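Local coordinates for protein QdtA (Thermoanaerobacterium thermosaccharolyticum, PDB 4ZU5) that belongs to the WxcM-like family of the cupin clan, a cupin-type beta-barrel (jelly-roll) protein that is modelled with bound thymidine, at residues A[48-53]-A[94-99]. Numbering follows the deposited sequence.
Sequences RGYHSH and LVWREM. Unlike the reference sequence in segment 48-53: Ser52 (reference Ala). Unlike the reference sequence in segment 94-99: Leu94 (reference Phe), Val95 (reference Leu).
Arg48 and Met99 open an antiparallel pairing of neighbouring strands in one sheet of the cupin fold, exchanging two backbone bonds, Arg48 N to Met99 O at 2.9 Å and Met99 N to Arg48 O at 2.8 Å. The guanidinium of Arg48 reaches the second subunit, where NH2 makes a weak hydrogen bond to the carbonyl of Tyr17. Gly49, at phi 96°, faces Glu98, its CA passing Met99 SD at 4.0 Å. Past it the register shifts by one: Tyr50, with left-handed backbone angles, and His51 both face Arg97, a G1 beta bulge, and their N atoms share Arg97 O through two weak bonds. The Tyr50 ring carries Glu98 CG over one face, 4.0 Å from its centroid, while Trp96 CZ2 lies at its edge, against Tyr50 CB. Trp96 also spreads one indole face over the Tyr50–His51 peptide, and its NE1 bonds Glu98 OE2 on the anti side; the other oxygen, OE1, forms a salt bridge with Arg70. His51 O accepts Arg97 N at 3.0 Å, and Tyr121 of the thymidine pocket meets the His51 ring. Ser52 OG, anti to its backbone N (chi1 -173°), makes a weak bond to Val95 O. His53 O takes Leu94 N, and its ND1 hydrogen-bonds Asp120 O. The Arg97 chain bends at chi2 and chi3, bringing CD over the His51 imidazole and NE back along the strand; NH2 donates to Val95 O at 2.9 Å, the oxygen lying in the guanidinium plane.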
loop_
_atom_site.group_PDB
_atom_site.type_symbol
_atom_site.label_atom_id
_atom_site.label_comp_id
_atom_site.label_asym_id
_atom_site.label_seq_id
_atom_site.Cartn_x
_atom_site.Cartn_y
_atom_site.Cartn_z
ATOM N N ARG A 48 -10.861 15.377 4.450
ATOM C CA ARG A 48 -9.783 15.789 3.547
ATOM C C ARG A 48 -10.120 15.406 2.131
ATOM O O ARG A 48 -11.232 14.929 1.871
ATOM C CB ARG A 48 -8.428 15.201 3.955
ATOM C CG ARG A 48 -8.436 13.721 4.243
ATOM C CD ARG A 48 -7.064 13.256 4.731
ATOM N NE ARG A 48 -6.045 13.585 3.737
ATOM C CZ ARG A 48 -4.799 13.950 4.009
ATOM N NH1 ARG A 48 -4.011 14.270 3.015
ATOM N NH2 ARG A 48 -4.326 13.985 5.249
ATOM N N GLY A 49 -9.168 15.585 1.227
ATOM C CA GLY A 49 -9.420 15.357 -0.202
ATOM C C GLY A 49 -9.770 16.662 -0.907
ATOM O O GLY A 49 -8.933 17.524 -1.056
ATOM N N TYR A 50 -11.015 16.802 -1.348
ATOM C CA TYR A 50 -11.490 17.978 -2.069
ATOM C C TYR A 50 -10.688 18.138 -3.349
ATOM O O TYR A 50 -10.085 19.194 -3.578
ATOM C CB TYR A 50 -11.372 19.265 -1.225
ATOM C CG TYR A 50 -12.187 19.262 0.060
ATOM C CD1 TYR A 50 -13.557 19.530 0.068
ATOM C CD2 TYR A 50 -11.574 18.993 1.276
ATOM C CE1 TYR A 50 -14.283 19.559 1.255
ATOM C CE2 TYR A 50 -12.279 19.033 2.457
ATOM C CZ TYR A 50 -13.627 19.305 2.431
ATOM O OH TYR A 50 -14.293 19.222 3.609
ATOM N N HIS A 51 -10.743 17.138 -4.229
ATOM C CA HIS A 51 -10.060 17.248 -5.512
ATOM C C HIS A 51 -10.545 16.210 -6.494
ATOM O O HIS A 51 -11.340 15.327 -6.154
ATOM C CB HIS A 51 -8.528 17.181 -5.313
ATOM C CG HIS A 51 -8.020 15.819 -4.957
ATOM N ND1 HIS A 51 -7.892 15.388 -3.656
ATOM C CD2 HIS A 51 -7.666 14.770 -5.737
ATOM C CE1 HIS A 51 -7.483 14.131 -3.645
ATOM N NE2 HIS A 51 -7.350 13.732 -4.895
ATOM N N SER A 52 -10.169 16.425 -7.744
ATOM C CA SER A 52 -10.365 15.476 -8.800
ATOM C C SER A 52 -9.135 15.438 -9.728
ATOM O O SER A 52 -8.114 16.103 -9.479
ATOM C CB SER A 52 -11.610 15.842 -9.595
ATOM O OG SER A 52 -11.924 14.835 -10.563
ATOM N N HIS A 53 -9.222 14.644 -10.793
ATOM C CA HIS A 53 -8.176 14.602 -11.817
ATOM C C HIS A 53 -8.746 14.421 -13.174
ATOM O O HIS A 53 -9.811 13.823 -13.305
ATOM C CB HIS A 53 -7.311 13.376 -11.598
ATOM C CG HIS A 53 -6.696 13.340 -10.256
ATOM N ND1 HIS A 53 -5.493 13.945 -9.989
ATOM C CD2 HIS A 53 -7.144 12.842 -9.081
ATOM C CE1 HIS A 53 -5.181 13.758 -8.717
ATOM N NE2 HIS A 53 -6.167 13.089 -8.144
ATOM N N LEU A 94 -12.275 12.605 -13.393
ATOM C CA LEU A 94 -13.319 13.591 -13.249
ATOM C C LEU A 94 -14.385 13.193 -12.279
ATOM O O LEU A 94 -15.556 13.583 -12.401
ATOM C CB LEU A 94 -13.951 13.880 -14.593
ATOM C CG LEU A 94 -13.018 14.687 -15.499
ATOM C CD1 LEU A 94 -13.738 14.901 -16.807
ATOM C CD2 LEU A 94 -12.523 16.009 -14.935
ATOM N N VAL A 95 -13.954 12.511 -11.237
ATOM C CA VAL A 95 -14.807 12.285 -10.116
ATOM C C VAL A 95 -14.223 13.089 -8.964
ATOM O O VAL A 95 -13.036 13.021 -8.724
ATOM C CB VAL A 95 -14.792 10.809 -9.744
ATOM C CG1 VAL A 95 -15.551 10.574 -8.446
ATOM C CG2 VAL A 95 -15.423 9.964 -10.865
ATOM N N TRP A 96 -15.051 13.877 -8.274
ATOM C CA TRP A 96 -14.594 14.679 -7.138
ATOM C C TRP A 96 -14.694 13.822 -5.912
ATOM O O TRP A 96 -15.705 13.136 -5.671
ATOM C CB TRP A 96 -15.490 15.949 -6.988
ATOM C CG TRP A 96 -15.155 16.902 -5.858
ATOM C CD1 TRP A 96 -15.665 16.870 -4.606
ATOM C CD2 TRP A 96 -14.297 18.038 -5.898
ATOM N NE1 TRP A 96 -15.152 17.899 -3.841
ATOM C CE2 TRP A 96 -14.323 18.639 -4.616
ATOM C CE3 TRP A 96 -13.459 18.575 -6.851
ATOM C CZ2 TRP A 96 -13.555 19.751 -4.287
ATOM C CZ3 TRP A 96 -12.747 19.715 -6.544
ATOM C CH2 TRP A 96 -12.773 20.269 -5.246
ATOM N N ARG A 97 -13.694 13.904 -5.050
ATOM C CA ARG A 97 -13.833 13.166 -3.812
ATOM C C ARG A 97 -13.354 13.871 -2.567
ATOM O O ARG A 97 -12.486 14.741 -2.618
ATOM C CB ARG A 97 -13.232 11.770 -3.916
ATOM C CG ARG A 97 -11.772 11.672 -3.574
ATOM C CD ARG A 97 -10.982 12.583 -4.480
ATOM N NE ARG A 97 -11.197 12.363 -5.913
ATOM C CZ ARG A 97 -10.471 11.529 -6.654
ATOM N NH1 ARG A 97 -9.522 10.804 -6.075
ATOM N NH2 ARG A 97 -10.679 11.451 -7.965
ATOM N N GLU A 98 -13.991 13.473 -1.476
ATOM C CA GLU A 98 -13.646 13.865 -0.096
ATOM C C GLU A 98 -13.682 12.628 0.791
ATOM O O GLU A 98 -14.395 11.653 0.534
ATOM C CB GLU A 98 -14.671 14.907 0.378
ATOM C CG GLU A 98 -14.701 16.151 -0.489
ATOM C CD GLU A 98 -15.948 16.991 -0.323
ATOM O OE1 GLU A 98 -16.702 16.689 0.611
ATOM O OE2 GLU A 98 -16.127 17.920 -1.128
ATOM N N MET A 99 -12.884 12.635 1.848
ATOM C CA MET A 99 -12.809 11.507 2.726
ATOM C C MET A 99 -12.999 11.962 4.173
ATOM O O MET A 99 -12.478 12.999 4.558
ATOM C CB MET A 99 -11.430 10.858 2.600
ATOM C CG MET A 99 -11.078 10.319 1.217
ATOM S SD MET A 99 -10.214 11.500 0.212
ATOM C CE MET A 99 -8.551 11.108 0.742
#